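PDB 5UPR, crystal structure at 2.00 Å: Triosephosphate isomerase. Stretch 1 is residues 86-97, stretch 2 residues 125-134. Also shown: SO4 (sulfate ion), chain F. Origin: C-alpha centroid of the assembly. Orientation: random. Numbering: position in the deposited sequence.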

# COMPACT_ATOMS: atom_id res chain seq x y z
N SER A 86 -4.19 3.99 -6.22
CA SER A 86 -4.03 5.25 -6.95
C SER A 86 -4.81 6.41 -6.29
O SER A 86 -5.81 6.20 -5.56
CB SER A 86 -4.49 5.09 -8.39
OG SER A 86 -5.87 4.80 -8.46
N PRO A 87 -4.36 7.66 -6.56
CA PRO A 87 -5.09 8.77 -5.97
C PRO A 87 -6.52 8.85 -6.49
O PRO A 87 -7.42 9.30 -5.77
CB PRO A 87 -4.26 9.99 -6.36
CG PRO A 87 -3.34 9.52 -7.48
CD PRO A 87 -3.07 8.07 -7.17
N LYS A 88 -6.75 8.44 -7.72
CA LYS A 88 -8.12 8.48 -8.28
C LYS A 88 -8.99 7.51 -7.49
O LYS A 88 -10.12 7.86 -7.15
CB LYS A 88 -8.06 8.12 -9.75
CG LYS A 88 -9.39 8.18 -10.48
CD LYS A 88 -9.13 7.90 -11.97
CE LYS A 88 -10.34 7.53 -12.71
NZ LYS A 88 -11.04 8.72 -13.15
N MSE A 89 -8.48 6.31 -7.20
CA MSE A 89 -9.24 5.33 -6.39
C MSE A 89 -9.57 5.88 -5.02
O MSE A 89 -10.72 5.72 -4.51
CB MSE A 89 -8.39 4.05 -6.28
CG MSE A 89 -9.12 2.99 -5.49
SE MSE A 89 -8.01 1.43 -5.19
CE MSE A 89 -8.17 0.62 -6.96
N ILE A 90 -8.54 6.48 -4.40
CA ILE A 90 -8.65 6.98 -3.02
C ILE A 90 -9.73 8.08 -3.01
O ILE A 90 -10.64 8.08 -2.21
CB ILE A 90 -7.27 7.45 -2.51
CG1 ILE A 90 -6.36 6.22 -2.25
CG2 ILE A 90 -7.38 8.24 -1.21
CD1 ILE A 90 -4.89 6.58 -2.16
N LYS A 91 -9.65 9.01 -3.96
CA LYS A 91 -10.62 10.10 -4.02
C LYS A 91 -12.06 9.60 -4.26
O LYS A 91 -13.01 10.07 -3.64
CB LYS A 91 -10.22 11.10 -5.14
CG LYS A 91 -11.19 12.26 -5.34
CD LYS A 91 -11.15 13.15 -4.13
CE LYS A 91 -12.18 14.29 -4.20
NZ LYS A 91 -11.73 15.26 -3.20
N GLU A 92 -12.22 8.67 -5.21
CA GLU A 92 -13.54 8.12 -5.50
C GLU A 92 -14.10 7.28 -4.33
O GLU A 92 -15.31 7.10 -4.24
CB GLU A 92 -13.47 7.28 -6.76
CG GLU A 92 -14.79 6.79 -7.27
CD GLU A 92 -14.84 6.43 -8.79
OE1 GLU A 92 -13.80 6.29 -9.53
OE2 GLU A 92 -16.03 6.32 -9.28
N LYS A 93 -13.26 6.81 -3.43
CA LYS A 93 -13.73 6.16 -2.21
C LYS A 93 -14.03 7.23 -1.11
O LYS A 93 -14.29 6.86 0.05
CB LYS A 93 -12.66 5.14 -1.77
CG LYS A 93 -12.92 4.28 -0.54
CD LYS A 93 -14.18 3.49 -0.67
CE LYS A 93 -14.34 2.45 0.47
NZ LYS A 93 -15.79 2.10 0.64
N ASN A 94 -14.05 8.53 -1.48
CA ASN A 94 -14.31 9.63 -0.52
C ASN A 94 -13.32 9.80 0.62
O ASN A 94 -13.66 10.23 1.69
CB ASN A 94 -15.73 9.56 0.05
CG ASN A 94 -16.77 9.32 -1.00
OD1 ASN A 94 -17.02 10.15 -1.88
ND2 ASN A 94 -17.45 8.17 -0.89
N ILE A 95 -12.07 9.46 0.37
CA ILE A 95 -10.98 9.70 1.29
C ILE A 95 -10.36 11.03 0.88
O ILE A 95 -9.83 11.13 -0.23
CB ILE A 95 -9.97 8.55 1.20
CG1 ILE A 95 -10.63 7.22 1.60
CG2 ILE A 95 -8.74 8.86 2.07
CD1 ILE A 95 -9.87 5.98 1.16
N PRO A 96 -10.42 12.07 1.78
CA PRO A 96 -9.97 13.40 1.29
C PRO A 96 -8.48 13.68 1.41
O PRO A 96 -8.02 14.59 0.71
CB PRO A 96 -10.77 14.39 2.12
CG PRO A 96 -11.23 13.62 3.33
CD PRO A 96 -11.20 12.16 3.03
N TRP A 97 -7.72 12.90 2.19
CA TRP A 97 -6.33 13.18 2.47
C TRP A 97 -5.43 12.00 2.20
O TRP A 97 -5.83 10.85 2.35
CB TRP A 97 -6.11 13.59 3.95
CG TRP A 97 -6.63 14.93 4.27
CD1 TRP A 97 -7.88 15.21 4.67
CD2 TRP A 97 -5.92 16.18 4.26
NE1 TRP A 97 -8.03 16.54 4.89
CE2 TRP A 97 -6.86 17.18 4.61
CE3 TRP A 97 -4.62 16.56 3.95
CZ2 TRP A 97 -6.54 18.53 4.68
CZ3 TRP A 97 -4.28 17.92 4.00
CH2 TRP A 97 -5.23 18.87 4.38
N ARG A 125 2.02 15.33 -7.16
CA ARG A 125 1.36 15.86 -8.36
C ARG A 125 0.13 15.03 -8.75
O ARG A 125 -0.92 15.58 -9.10
CB ARG A 125 2.33 15.86 -9.55
CG ARG A 125 1.75 16.28 -10.88
CD ARG A 125 1.14 17.69 -10.74
NE ARG A 125 0.44 18.20 -11.93
CZ ARG A 125 0.93 18.98 -12.89
NH1 ARG A 125 2.17 19.48 -12.85
NH2 ARG A 125 0.18 19.21 -13.95
N ALA A 126 0.28 13.70 -8.74
CA ALA A 126 -0.80 12.80 -9.10
C ALA A 126 -1.99 12.95 -8.15
O ALA A 126 -3.17 12.99 -8.57
CB ALA A 126 -0.31 11.39 -9.11
N ALA A 127 -1.67 13.06 -6.85
CA ALA A 127 -2.69 13.21 -5.81
C ALA A 127 -3.47 14.51 -5.98
O ALA A 127 -4.73 14.55 -5.95
CB ALA A 127 -2.04 13.13 -4.45
N LEU A 128 -2.72 15.61 -6.15
CA LEU A 128 -3.37 16.92 -6.34
C LEU A 128 -4.18 16.98 -7.61
O LEU A 128 -5.28 17.55 -7.62
CB LEU A 128 -2.30 18.02 -6.32
CG LEU A 128 -1.49 18.26 -5.07
CD1 LEU A 128 -0.39 19.29 -5.37
CD2 LEU A 128 -2.42 18.64 -3.91
N ASN A 129 -3.65 16.41 -8.71
CA ASN A 129 -4.42 16.30 -9.97
C ASN A 129 -5.77 15.62 -9.76
O ASN A 129 -6.68 15.93 -10.45
CB ASN A 129 -3.72 15.50 -11.05
CG ASN A 129 -2.53 16.22 -11.70
OD1 ASN A 129 -2.30 17.45 -11.53
ND2 ASN A 129 -1.74 15.43 -12.47
N GLU A 130 -5.89 14.66 -8.84
CA GLU A 130 -7.16 13.98 -8.60
C GLU A 130 -7.99 14.60 -7.47
O GLU A 130 -8.91 13.96 -6.98
CB GLU A 130 -6.91 12.51 -8.31
CG GLU A 130 -6.34 11.76 -9.49
CD GLU A 130 -7.29 11.57 -10.66
OE1 GLU A 130 -8.54 11.55 -10.47
OE2 GLU A 130 -6.75 11.40 -11.77
N GLY A 131 -7.68 15.83 -7.06
CA GLY A 131 -8.48 16.50 -6.03
C GLY A 131 -8.22 16.11 -4.56
O GLY A 131 -8.96 16.53 -3.71
N LEU A 132 -7.13 15.39 -4.28
CA LEU A 132 -6.81 15.09 -2.89
C LEU A 132 -6.08 16.24 -2.23
O LEU A 132 -5.47 17.07 -2.91
CB LEU A 132 -5.91 13.83 -2.75
CG LEU A 132 -6.59 12.51 -3.22
CD1 LEU A 132 -5.56 11.42 -3.24
CD2 LEU A 132 -7.77 12.15 -2.27
N SER A 133 -6.20 16.33 -0.89
CA SER A 133 -5.25 17.09 -0.07
C SER A 133 -4.12 16.19 0.45
O SER A 133 -4.31 15.02 0.66
CB SER A 133 -5.99 17.75 1.09
OG SER A 133 -6.87 18.73 0.59
N VAL A 134 -2.95 16.77 0.63
CA VAL A 134 -1.71 16.04 0.87
C VAL A 134 -1.01 16.57 2.11
O VAL A 134 -0.79 17.78 2.23
CB VAL A 134 -0.77 16.26 -0.33
CG1 VAL A 134 0.61 15.65 -0.05
CG2 VAL A 134 -1.41 15.65 -1.60
S SO4 F . 2.90 21.16 -15.73
O1 SO4 F . 2.36 21.68 -14.45
O2 SO4 F . 1.85 20.32 -16.36
O3 SO4 F . 3.17 22.33 -16.59
O4 SO4 F . 4.16 20.40 -15.52
O HOH W 1 -9.83 16.00 -0.47

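The two stretches bury 596 Å² between them, each running from a helix through a turn into a strand. Pro 87, in the first turn of its helix, points toward the other helix; its CG lies 3.9 Å from Ala 126 CB, and its CB packs 3.7 Å from Leu 132 CD1. Pro 87 CB also packs 3.6 Å from Ala 127 CA. Glu 130, m at chi1 and chi2, packs CB 4.1 Å from Pro 87 CB and brings OE1 3.5 Å from Lys 88 CG. Leu 132, with chi1 m and chi2 t, starts sideways, but its end reaches into the contact, where CD2 lies 4.1 Å from Ile 90 CG2 and 3.1 Å from Ile 95 O, a carbonyl buried without a polar partner.

Chi1 t places Lys 91 CG 3.3 Å from Glu 130 O; the p angle at chi2 then turns the chain, and t angles at chi3 and chi4 carry NZ to a 3.1 Å hydrogen bond with Gly 131 O. Gly 131 has phi/psi of 80/12°, where a CB would jam against the preceding carbonyl oxygen.

At the strands, Ser 133 N donates to Pro 96 O (3.0 Å) beside the parallel bridge between Trp 97 and Ser 133. Both side chains share one sheet face: Trp 97, chi1 m and chi2 88°, sets its six-membered ring under Ser 133 CB, 3.3 Å from the centroid, a CH-pi contact 8° off the ring normal.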